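Local coordinates for endo-1,4-beta-mannanase (Eisenia fetida, PDB 5Y6T), which probably hydrolyses internal beta-1,4-mannosidic linkages in mannan polysaccharides, acting as an endo-type glycoside hydrolase of family 5, at residues G13-R16 and K21-M24; M265-Y268 and A273-S276; S278-P283 and F312-T317; V282-Y287 and K291-G296; F298-S301 and S307-D310. One frame throughout, in Å; residues are numbered along the deposited sequence.

Contact 1: residues G13-R16 and K21-M24; sequences GQLR and KVFM
Arg16 and Lys21 face each other as an antiparallel non-hydrogen-bonded pair, their CA atoms 4.4 Å apart, and next to them Val22 N gives a hydrogen bond of 2.9 Å to Leu15 O. This is a beta hairpin: strand 14-17 turns back into strand 20-28, the first strand of the (beta/alpha)8 barrel expected of a family 5 hydrolase, and the hairpin precedes the barrel proper, at the start of that strand. Leu15 O does double duty, since Lys21 CA also directs its hydrogen at this oxygen over 3.2 Å, a CA-H...O contact.

The buried half is apolar. With its CG anti to the backbone N (chi1 -165°), Leu15 sends its end toward the second strand although its CB does not point there. Its CD2 meets Met24 CG at 3.6 Å, and its CG lies beside Val22 CG2 at 4.1 Å; the leucine crosses both partners at about a right angle. Leu8 and Val10 extend this packing on the hairpin side, and Met24 carries it on to Leu112 and Phe114 of strand 112-119, two strands away in the sheet.

Lys21, in one of its two modelled conformers, runs across Gln14 at about a right angle, bent at its last torsion, which brings NZ to 3.6 Å from Gln14 CG. Within strand 14-17, Arg16 approaches Gln14 side-on and gives two hydrogen bonds to a single oxygen, which holds the guanidinium edge against it. Gln14 OE1 lies nearly in the guanidinium plane, 2.7 Å from Arg16 NH2 and 3.1 Å from Arg16 NE, while NH2 stands 57° above the plane of the glutamine carbonyl.

Contact 2: residues M265-Y268 and A273-S276; sequences MHTY and AYTS
Thr267 and Tyr268 receive the ring of Tyr274 where the chain leaves strand 262-266, at the C-terminal ends of the barrel strands, where enzymes of this fold carry their active sites. From CB, the tyrosine places CG anti to its carbonyl carbon (chi1 -75°), which swings the ring back to the strand end. CD1 comes to 3.4 Å from Thr267 OG1, the two side chains crossing at about a right angle. CE1, the next atom out, lies 3.7 Å from Tyr268 C and also approaches the methyl CG2 of Thr267. At the tip, Tyr274 OH is 2.7 Å from water 1, which is also hydrogen-bonded to Thr267 O at the same distance, and the same hydroxyl has a weak hydrogen bond with Gln311. The threonine hydroxyl has its main partner elsewhere, in Ser278. Farther along, water 3 joins the two backbones, donating to Tyr268 O at 2.8 Å and accepting from Thr275 N at 2.9 Å.

The tyrosine ring thus makes the direct packing, whereas the polar links between the segments pass through water. This suggests that, between these two segments, one aromatic ring and a few bound waters do the work that strand pairing would otherwise do.

Contact 3: residues S278-P283 and F312-T317; sequences SPLLVP and FDWAYT
Trp314 drives its indole into the bend formed by Pro279 to Val282, and nearly all of the close packing gathers round that one ring. Turned opposite the main-chain N about the first torsion (chi1 -179°), its CG carries the ring out from the helix to the loop. Leu280 O sits over one indole face, 3.2 Å above the plane and displaced toward the rim. Two more carbonyl oxygens lie at the edge near the ring plane: Pro279 O, 2.9 Å from NE1, and Val282 O, which accepts the indole N-H over 3.2 Å. In that bond the oxygen keeps within 5° of the ring plane, yet NE1 stands well above the carbonyl plane of Val282. Leu281 C presses on CZ2 at 3.4 Å.

In the (beta/alpha)8 barrel expected of this family, the contact joins helix 308-317 to the long loop between strand 262-266 and strand 293-297. An ST turn shapes the loop, Ser278 OG accepting from Leu280 N, while Ser278 O takes both Leu281 N and Val282 N. Val282 O has a second donor in Tyr320 OH. A leucine in place of Trp314 lacks the N-H and the fused rings, and would probably cost Val282 O one of its donors and open a gap beneath Leu280 O.

Outward from this centre the fit slackens. Pro283 CD is 4.4 Å from Trp314 CZ2, and Leu281, partly exposed, sets its CB away from the helix. At the exposed Thr317, OG1 folds back to Asp313 O, reaching it from the opposite face to Thr317 N.

Contact 4: residues V282-Y287 and K291-G296; sequences VPNSQY and KPNNIG
Asn284 and Asn293 meet through their amides, whose planes are turned 49° against each other. They stand where the loop from strand 262-266 runs into strand 293-297, the next parallel strand of the (beta/alpha)8 barrel, so the contact holds the end of that connection against the beginning of the strand it leads to.

Both asparagines hold CG on the side of CB remote from their own N (chi1 -179° in Asn284), and the two amides reach for each other across the gap between the backbones. Asn293 ND2 gives a hydrogen bond of 3.0 Å to Asn284 OD1. The acceptor falls exactly in the amide plane of Asn293, whereas the donor stands above the carbonyl plane of Asn284, so the twist between the groups is taken up on the acceptor side. The same oxygen also lies close to Asn293 CB, at 3.1 Å.

Tyr287 supplies a third plane. Its ring is turned 70° from the amide of Asn293, with CD2 3.7 Å from Asn293 ND2, and Asn284 OD1 lies at the ring edge, in its plane. The backbone there has helical phi and psi, and Tyr287 N bonds to Asn284 O; the tyrosine hydroxyl is anchored beyond the contact on Ser277 O. Met265, from the adjacent strand, packs against both Tyr287 and Asn293.

The other arm of the Asn284 amide serves a different link. Its ND2, weakly bonded to Gly319 O as well, donates to water 4 at 2.9 Å, and water 4 in turn donates to Lys291 O at 2.7 Å.

Contact 5: residues F298-S301 and S307-D310; sequences FSQS and SITD
Gln300 reaches across to Ile308 at the first turn of helix 308-317, the helix that follows strand 293-297 in the barrel and whose N terminus is closed by a capping box.

The polar link across the contact is one hydrogen bond. The glutamine chain runs out extended (chi1 -176°) and brings OE1 to 2.8 Å from Ile308 N. The N-H points at it nearly straight (162°), lies in the carbonyl plane and uses a lone pair of OE1. With an alanine here the amide is gone, and Ile308 N, at the helix start, would probably be left without this acceptor.

The apolar part is a looser touch: Phe298 CE2 lies 4.0 Å from Ile308 CD1, the two side chains crossing at about a right angle. Phe298 also meets Phe312 edge-to-face, which carries the packing one turn along the helix, while Thr340 of helix 338-348 touches both Gln300 and Ile308.

Capping bonds complete the helix end from within its own segment. Ser307, the N-cap, accepts from Asp310 N at its OG over 3.0 Å, and Ser307 N returns a bond of 3.1 Å to Asp310 OD2, meeting that oxygen from above the carboxylate plane.

How the contacts relate
From the N terminus, contact 1 closes first, a tight hairpin at the start of the barrel. The chain then runs through most of the barrel before contact 2 ties the end of strand 262-266 to the loop beyond it. Contact 3 closes the widest arc, 278-283 to 312-317, joining that loop to helix 308-317. Contact 4 opens from the same stretch, sharing Val282 and Pro283, and closes earlier, on strand 293-297; contact 5 follows it, also within the arc, at the helix start. Phe23 beside Tyr316, and Gln14 beside Pro292, bring the distant hairpin against contacts 3 and 4, while the Thr267-Ser278 hydroxyl pair joins contacts 2 and 3.

Contact 1: residues G13-R16 and K21-M24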
# COMPACT_ATOMS: atom_id res chain seq x y z
N GLY A 13 -7.40 15.62 -8.40
CA GLY A 13 -7.07 14.39 -9.01
C GLY A 13 -5.59 14.19 -9.11
O GLY A 13 -5.17 13.27 -9.84
N GLN A 14 -4.82 15.01 -8.40
CA GLN A 14 -3.32 14.91 -8.41
C GLN A 14 -2.76 14.73 -7.04
O GLN A 14 -3.32 15.20 -6.06
CB GLN A 14 -2.69 16.19 -8.93
CG GLN A 14 -3.08 16.40 -10.39
CD GLN A 14 -2.59 17.69 -10.94
OE1 GLN A 14 -2.09 18.57 -10.22
NE2 GLN A 14 -2.80 17.86 -12.21
N LEU A 15 -1.64 14.00 -6.96
CA LEU A 15 -0.86 13.96 -5.74
C LEU A 15 0.02 15.20 -5.65
O LEU A 15 0.78 15.55 -6.57
CB LEU A 15 0.04 12.74 -5.76
CG LEU A 15 0.68 12.31 -4.46
CD1 LEU A 15 -0.35 11.83 -3.46
CD2 LEU A 15 1.65 11.15 -4.77
N ARG A 16 -0.05 15.86 -4.48
CA ARG A 16 0.60 17.11 -4.28
C ARG A 16 1.35 17.20 -2.96
O ARG A 16 0.99 16.57 -1.93
CB ARG A 16 -0.42 18.24 -4.33
CG ARG A 16 -1.10 18.31 -5.67
CD ARG A 16 -1.56 19.66 -5.99
NE ARG A 16 -2.17 19.67 -7.31
CZ ARG A 16 -3.11 20.53 -7.68
NH1 ARG A 16 -3.58 21.43 -6.82
NH2 ARG A 16 -3.59 20.45 -8.91
N LYS A 21 2.62 19.22 -7.92
CA LYS A 21 2.41 17.81 -8.24
C LYS A 21 3.69 17.03 -8.02
O LYS A 21 4.81 17.47 -8.43
CB LYS A 21 1.92 17.61 -9.66
CG LYS A 21 1.72 16.15 -10.04
CD LYS A 21 1.45 16.04 -11.54
CE LYS A 21 1.04 14.67 -11.98
NZ LYS A 21 -0.32 14.33 -11.55
N VAL A 22 3.56 15.90 -7.34
CA VAL A 22 4.73 15.04 -7.02
C VAL A 22 4.42 13.62 -7.47
O VAL A 22 3.29 13.22 -7.49
CB VAL A 22 5.10 15.08 -5.52
CG1 VAL A 22 5.67 16.46 -5.19
CG2 VAL A 22 3.92 14.80 -4.60
N PHE A 23 5.47 12.87 -7.79
CA PHE A 23 5.33 11.48 -8.23
C PHE A 23 6.12 10.60 -7.27
O PHE A 23 7.27 10.87 -7.03
CB PHE A 23 5.91 11.37 -9.63
CG PHE A 23 5.83 9.99 -10.23
CD1 PHE A 23 6.83 9.08 -10.01
CD2 PHE A 23 4.70 9.61 -10.98
CE1 PHE A 23 6.76 7.79 -10.56
CE2 PHE A 23 4.64 8.34 -11.55
CZ PHE A 23 5.68 7.47 -11.38
N MET A 24 5.51 9.53 -6.76
CA MET A 24 6.23 8.68 -5.82
C MET A 24 7.01 7.61 -6.59
O MET A 24 6.44 6.64 -7.10
CB MET A 24 5.24 7.98 -4.85
CG MET A 24 4.39 8.94 -4.05
SD MET A 24 5.31 9.89 -2.83
CE MET A 24 5.65 11.40 -3.76

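Contact 2: residues M265-Y268 and A273-S276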
# COMPACT_ATOMS: atom_id res chain seq x y z
N MET A 265 -2.76 0.12 -8.12
CA MET A 265 -2.87 -1.12 -8.82
C MET A 265 -1.51 -1.75 -8.94
O MET A 265 -0.57 -1.11 -9.36
CB MET A 265 -3.35 -0.82 -10.26
CG MET A 265 -4.76 -0.27 -10.27
SD MET A 265 -5.16 0.05 -11.96
CE MET A 265 -6.87 0.49 -11.88
N HIS A 266 -1.40 -2.99 -8.55
CA HIS A 266 -0.21 -3.80 -8.82
C HIS A 266 -0.35 -4.51 -10.16
O HIS A 266 -1.48 -4.68 -10.67
CB HIS A 266 -0.09 -4.87 -7.76
CG HIS A 266 0.01 -4.28 -6.38
ND1 HIS A 266 -0.10 -5.05 -5.23
CD2 HIS A 266 0.09 -3.00 -5.97
CE1 HIS A 266 -0.00 -4.25 -4.19
NE2 HIS A 266 0.12 -3.01 -4.61
N THR A 267 0.77 -4.84 -10.81
CA THR A 267 0.58 -5.52 -12.06
C THR A 267 1.77 -6.42 -12.33
O THR A 267 2.94 -5.97 -12.25
CB THR A 267 0.30 -4.58 -13.26
OG1 THR A 267 -0.05 -5.36 -14.47
CG2 THR A 267 1.54 -3.65 -13.54
N TYR A 268 1.45 -7.65 -12.65
CA TYR A 268 2.43 -8.64 -13.07
C TYR A 268 1.92 -9.42 -14.24
O TYR A 268 0.68 -9.61 -14.40
CB TYR A 268 2.67 -9.62 -11.96
CG TYR A 268 3.28 -8.96 -10.72
CD1 TYR A 268 4.68 -8.75 -10.63
CD2 TYR A 268 2.49 -8.54 -9.65
CE1 TYR A 268 5.24 -8.28 -9.47
CE2 TYR A 268 3.04 -7.99 -8.50
CZ TYR A 268 4.43 -7.82 -8.41
OH TYR A 268 4.99 -7.34 -7.26
N ALA A 273 2.65 -12.60 -20.35
CA ALA A 273 1.88 -11.51 -20.88
C ALA A 273 1.11 -10.74 -19.80
O ALA A 273 0.54 -11.34 -18.90
CB ALA A 273 0.84 -12.04 -21.90
N TYR A 274 1.14 -9.43 -19.90
CA TYR A 274 0.25 -8.62 -19.08
C TYR A 274 -1.16 -8.73 -19.64
O TYR A 274 -1.36 -9.00 -20.85
CB TYR A 274 0.70 -7.17 -19.14
CG TYR A 274 1.93 -6.86 -18.33
CD1 TYR A 274 1.88 -6.81 -16.92
CD2 TYR A 274 3.13 -6.50 -18.96
CE1 TYR A 274 3.02 -6.45 -16.19
CE2 TYR A 274 4.28 -6.20 -18.22
CZ TYR A 274 4.22 -6.15 -16.87
OH TYR A 274 5.30 -5.75 -16.13
N THR A 275 -2.16 -8.53 -18.77
CA THR A 275 -3.51 -8.19 -19.26
C THR A 275 -3.49 -6.96 -20.15
O THR A 275 -2.67 -6.02 -19.98
CB THR A 275 -4.43 -7.90 -18.06
OG1 THR A 275 -3.77 -6.99 -17.17
CG2 THR A 275 -4.78 -9.18 -17.32
N SER A 276 -4.44 -6.92 -21.08
CA SER A 276 -4.50 -5.78 -22.01
C SER A 276 -4.90 -4.48 -21.29
O SER A 276 -4.64 -3.39 -21.81
CB SER A 276 -5.42 -6.12 -23.19
OG SER A 276 -6.73 -6.38 -22.69
O HOH W 1 5.32 -6.48 -13.50
O HOH W 2 -2.32 -6.62 -14.19
O HOH W 3 -1.33 -8.54 -16.01

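Contact 3: residues S278-P283 and F312-T317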
# COMPACT_ATOMS: atom_id res chain seq x y z
N SER A 278 -3.71 -3.82 -18.13
CA SER A 278 -2.63 -3.57 -17.17
C SER A 278 -2.29 -2.09 -17.14
O SER A 278 -2.17 -1.47 -18.23
CB SER A 278 -1.36 -4.32 -17.57
OG SER A 278 -0.28 -3.91 -16.73
N PRO A 279 -2.02 -1.55 -15.92
CA PRO A 279 -1.61 -0.17 -15.88
C PRO A 279 -0.28 0.13 -16.51
O PRO A 279 0.01 1.32 -16.79
CB PRO A 279 -1.64 0.18 -14.40
CG PRO A 279 -1.40 -1.13 -13.68
CD PRO A 279 -2.12 -2.13 -14.55
N LEU A 280 0.53 -0.90 -16.75
CA LEU A 280 1.73 -0.66 -17.56
C LEU A 280 1.50 -0.68 -19.08
O LEU A 280 2.39 -0.29 -19.84
CB LEU A 280 2.79 -1.67 -17.19
CG LEU A 280 3.49 -1.46 -15.85
CD1 LEU A 280 4.37 -2.64 -15.53
CD2 LEU A 280 4.34 -0.18 -15.85
N LEU A 281 0.26 -0.94 -19.49
CA LEU A 281 -0.13 -0.96 -20.92
C LEU A 281 -1.12 0.07 -21.35
O LEU A 281 -1.29 0.33 -22.56
CB LEU A 281 -0.65 -2.35 -21.30
CG LEU A 281 0.41 -3.41 -21.65
CD1 LEU A 281 1.31 -3.75 -20.49
CD2 LEU A 281 -0.28 -4.66 -22.20
N VAL A 282 -1.87 0.64 -20.38
CA VAL A 282 -2.88 1.65 -20.67
C VAL A 282 -2.55 2.88 -19.86
O VAL A 282 -1.96 2.78 -18.76
CB VAL A 282 -4.30 1.18 -20.38
CG1 VAL A 282 -4.63 -0.11 -21.14
CG2 VAL A 282 -4.54 1.01 -18.90
N PRO A 283 -2.90 4.05 -20.38
CA PRO A 283 -2.79 5.29 -19.59
C PRO A 283 -3.82 5.36 -18.49
O PRO A 283 -4.91 4.82 -18.62
CB PRO A 283 -2.95 6.38 -20.61
CG PRO A 283 -3.77 5.77 -21.69
CD PRO A 283 -3.50 4.29 -21.71
N PHE A 312 9.00 2.18 -15.26
CA PHE A 312 8.99 3.49 -14.55
C PHE A 312 8.67 4.63 -15.50
O PHE A 312 7.88 5.56 -15.13
CB PHE A 312 10.30 3.80 -13.89
CG PHE A 312 10.47 3.11 -12.55
CD1 PHE A 312 11.00 1.83 -12.47
CD2 PHE A 312 10.18 3.80 -11.38
CE1 PHE A 312 11.17 1.19 -11.24
CE2 PHE A 312 10.31 3.17 -10.13
CZ PHE A 312 10.87 1.89 -10.04
N ASP A 313 9.17 4.55 -16.73
CA ASP A 313 8.89 5.60 -17.69
C ASP A 313 7.37 5.69 -17.99
O ASP A 313 6.83 6.76 -18.13
CB ASP A 313 9.71 5.44 -19.01
CG ASP A 313 9.66 6.70 -19.86
OD1 ASP A 313 10.36 7.69 -19.47
OD2 ASP A 313 8.83 6.77 -20.80
N TRP A 314 6.74 4.56 -18.18
CA TRP A 314 5.33 4.49 -18.52
C TRP A 314 4.55 5.12 -17.37
O TRP A 314 3.68 5.91 -17.59
CB TRP A 314 4.92 3.05 -18.72
CG TRP A 314 3.47 2.92 -19.09
CD1 TRP A 314 2.41 2.73 -18.27
CD2 TRP A 314 2.93 3.07 -20.42
NE1 TRP A 314 1.23 2.78 -18.98
CE2 TRP A 314 1.54 2.95 -20.32
CE3 TRP A 314 3.53 3.29 -21.70
CZ2 TRP A 314 0.68 3.01 -21.47
CZ3 TRP A 314 2.68 3.36 -22.82
CH2 TRP A 314 1.25 3.27 -22.68
N ALA A 315 4.88 4.75 -16.13
CA ALA A 315 4.12 5.26 -14.98
C ALA A 315 4.17 6.79 -14.94
O ALA A 315 3.18 7.47 -14.72
CB ALA A 315 4.70 4.71 -13.72
N TYR A 316 5.37 7.31 -15.18
CA TYR A 316 5.66 8.75 -15.09
C TYR A 316 4.95 9.54 -16.18
O TYR A 316 4.48 10.66 -15.95
CB TYR A 316 7.17 9.03 -15.07
CG TYR A 316 7.46 10.48 -14.80
CD1 TYR A 316 7.45 10.98 -13.48
CD2 TYR A 316 7.73 11.33 -15.82
CE1 TYR A 316 7.66 12.32 -13.20
CE2 TYR A 316 7.99 12.67 -15.57
CZ TYR A 316 7.93 13.17 -14.26
OH TYR A 316 8.15 14.49 -13.96
N THR A 317 4.89 8.97 -17.37
CA THR A 317 4.44 9.72 -18.53
C THR A 317 2.98 9.48 -18.93
O THR A 317 2.46 10.22 -19.73
CB THR A 317 5.32 9.37 -19.74
OG1 THR A 317 5.24 7.97 -20.04
CG2 THR A 317 6.77 9.78 -19.48

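Contact 4: residues V282-Y287 and K291-G296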
# COMPACT_ATOMS: atom_id res chain seq x y z
N VAL A 282 -1.87 0.64 -20.38
CA VAL A 282 -2.88 1.65 -20.67
C VAL A 282 -2.55 2.88 -19.86
O VAL A 282 -1.96 2.78 -18.76
CB VAL A 282 -4.30 1.18 -20.38
CG1 VAL A 282 -4.63 -0.11 -21.14
CG2 VAL A 282 -4.54 1.01 -18.90
N PRO A 283 -2.90 4.05 -20.38
CA PRO A 283 -2.79 5.29 -19.59
C PRO A 283 -3.82 5.36 -18.49
O PRO A 283 -4.91 4.82 -18.62
CB PRO A 283 -2.95 6.38 -20.61
CG PRO A 283 -3.77 5.77 -21.69
CD PRO A 283 -3.50 4.29 -21.71
N ASN A 284 -3.44 5.94 -17.36
CA ASN A 284 -4.27 5.95 -16.16
C ASN A 284 -5.67 6.62 -16.47
O ASN A 284 -6.67 6.28 -15.88
CB ASN A 284 -3.59 6.70 -15.06
CG ASN A 284 -4.40 6.72 -13.81
OD1 ASN A 284 -4.92 5.69 -13.40
ND2 ASN A 284 -4.61 7.86 -13.27
N SER A 285 -5.69 7.60 -17.38
CA SER A 285 -6.99 8.22 -17.71
C SER A 285 -8.05 7.25 -18.20
O SER A 285 -9.26 7.46 -17.93
CB SER A 285 -6.81 9.35 -18.71
OG SER A 285 -6.31 10.50 -18.07
N GLN A 286 -7.66 6.17 -18.87
CA GLN A 286 -8.64 5.17 -19.32
C GLN A 286 -9.36 4.48 -18.21
O GLN A 286 -10.44 3.95 -18.45
CB GLN A 286 -8.01 4.20 -20.29
CG GLN A 286 -7.70 4.89 -21.62
CD GLN A 286 -7.07 4.03 -22.64
OE1 GLN A 286 -6.87 2.83 -22.42
NE2 GLN A 286 -6.76 4.62 -23.78
N TYR A 287 -8.81 4.47 -16.99
CA TYR A 287 -9.51 3.92 -15.88
C TYR A 287 -10.65 4.80 -15.35
O TYR A 287 -11.49 4.32 -14.53
CB TYR A 287 -8.57 3.58 -14.72
CG TYR A 287 -7.53 2.54 -15.02
CD1 TYR A 287 -7.92 1.31 -15.52
CD2 TYR A 287 -6.21 2.76 -14.76
CE1 TYR A 287 -6.96 0.32 -15.80
CE2 TYR A 287 -5.25 1.79 -14.98
CZ TYR A 287 -5.63 0.58 -15.50
OH TYR A 287 -4.64 -0.38 -15.74
N LYS A 291 -9.68 9.49 -8.16
CA LYS A 291 -8.50 9.70 -7.31
C LYS A 291 -7.32 9.40 -8.21
O LYS A 291 -7.45 8.64 -9.19
CB LYS A 291 -8.47 8.70 -6.14
CG LYS A 291 -9.76 8.71 -5.31
CD LYS A 291 -9.68 7.67 -4.18
CE LYS A 291 -11.01 7.40 -3.49
NZ LYS A 291 -11.57 8.58 -2.85
N PRO A 292 -6.15 9.95 -7.87
CA PRO A 292 -4.93 9.50 -8.52
C PRO A 292 -4.69 8.02 -8.31
O PRO A 292 -5.33 7.44 -7.43
CB PRO A 292 -3.82 10.37 -7.86
CG PRO A 292 -4.41 11.16 -6.82
CD PRO A 292 -5.89 10.81 -6.70
N ASN A 293 -3.78 7.43 -9.12
CA ASN A 293 -3.50 6.02 -9.12
C ASN A 293 -2.02 5.80 -9.20
O ASN A 293 -1.38 6.33 -10.08
CB ASN A 293 -4.16 5.42 -10.37
CG ASN A 293 -4.16 3.91 -10.38
OD1 ASN A 293 -3.95 3.24 -9.37
ND2 ASN A 293 -4.50 3.36 -11.51
N ASN A 294 -1.52 4.92 -8.34
CA ASN A 294 -0.10 4.53 -8.19
C ASN A 294 0.10 3.14 -8.65
O ASN A 294 -0.63 2.28 -8.25
CB ASN A 294 0.26 4.69 -6.74
CG ASN A 294 1.70 4.31 -6.42
OD1 ASN A 294 2.23 3.33 -6.93
ND2 ASN A 294 2.32 5.07 -5.55
N ILE A 295 1.10 2.86 -9.52
CA ILE A 295 1.39 1.47 -9.86
C ILE A 295 2.29 0.97 -8.71
O ILE A 295 3.54 1.07 -8.79
CB ILE A 295 2.05 1.33 -11.23
CG1 ILE A 295 1.28 2.12 -12.32
CG2 ILE A 295 2.21 -0.16 -11.57
CD1 ILE A 295 1.80 1.92 -13.77
N GLY A 296 1.64 0.40 -7.69
CA GLY A 296 2.24 0.13 -6.35
C GLY A 296 3.15 -1.08 -6.28
O GLY A 296 3.85 -1.29 -5.29
O HOH W 4 -6.83 9.07 -11.82

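Contact 5: residues F298-S301 and S307-D310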
# COMPACT_ATOMS: atom_id res chain seq x y z
N PHE A 298 5.27 -3.81 -9.38
CA PHE A 298 5.57 -4.41 -10.69
C PHE A 298 7.02 -4.80 -10.64
O PHE A 298 7.76 -4.39 -9.75
CB PHE A 298 5.38 -3.42 -11.84
CG PHE A 298 6.18 -2.17 -11.71
CD1 PHE A 298 5.79 -1.09 -10.90
CD2 PHE A 298 7.43 -2.08 -12.27
CE1 PHE A 298 6.57 0.05 -10.78
CE2 PHE A 298 8.23 -0.98 -12.10
CZ PHE A 298 7.84 0.07 -11.33
N SER A 299 7.48 -5.57 -11.63
CA SER A 299 8.91 -5.87 -11.65
C SER A 299 9.25 -6.28 -13.08
O SER A 299 8.36 -6.61 -13.88
CB SER A 299 9.24 -6.98 -10.69
OG SER A 299 8.69 -8.21 -11.08
N GLN A 300 10.54 -6.18 -13.41
CA GLN A 300 11.02 -6.59 -14.68
C GLN A 300 10.88 -8.13 -14.80
O GLN A 300 10.40 -8.69 -15.82
CB GLN A 300 12.47 -6.10 -14.86
CG GLN A 300 13.04 -6.44 -16.27
CD GLN A 300 14.45 -5.93 -16.35
OE1 GLN A 300 14.66 -4.73 -16.49
NE2 GLN A 300 15.41 -6.81 -16.23
N SER A 301 11.32 -8.81 -13.76
CA SER A 301 11.23 -10.28 -13.71
C SER A 301 9.79 -10.76 -13.78
O SER A 301 9.51 -11.85 -14.29
CB SER A 301 11.91 -10.91 -12.49
OG SER A 301 11.49 -10.35 -11.27
N SER A 307 11.70 -3.58 -20.04
CA SER A 307 12.72 -3.32 -19.05
C SER A 307 12.12 -2.55 -17.88
O SER A 307 11.08 -1.87 -18.04
CB SER A 307 13.84 -2.48 -19.60
OG SER A 307 13.39 -1.20 -19.86
N ILE A 308 12.83 -2.62 -16.76
CA ILE A 308 12.48 -1.81 -15.58
C ILE A 308 12.36 -0.31 -15.92
O ILE A 308 11.49 0.42 -15.41
CB ILE A 308 13.51 -2.02 -14.44
CG1 ILE A 308 12.92 -1.46 -13.12
CG2 ILE A 308 14.89 -1.40 -14.77
CD1 ILE A 308 11.93 -2.40 -12.48
N THR A 309 13.23 0.19 -16.80
CA THR A 309 13.17 1.60 -17.17
C THR A 309 11.90 1.89 -17.96
O THR A 309 11.31 2.96 -17.81
CB THR A 309 14.47 1.96 -17.93
OG1 THR A 309 15.56 1.89 -16.99
CG2 THR A 309 14.39 3.31 -18.53
N ASP A 310 11.54 0.98 -18.87
CA ASP A 310 10.29 1.12 -19.61
C ASP A 310 9.07 1.25 -18.65
O ASP A 310 8.14 2.03 -18.92
CB ASP A 310 10.02 -0.10 -20.49
CG ASP A 310 10.92 -0.20 -21.71
OD1 ASP A 310 11.50 0.84 -22.17
OD2 ASP A 310 11.08 -1.38 -22.12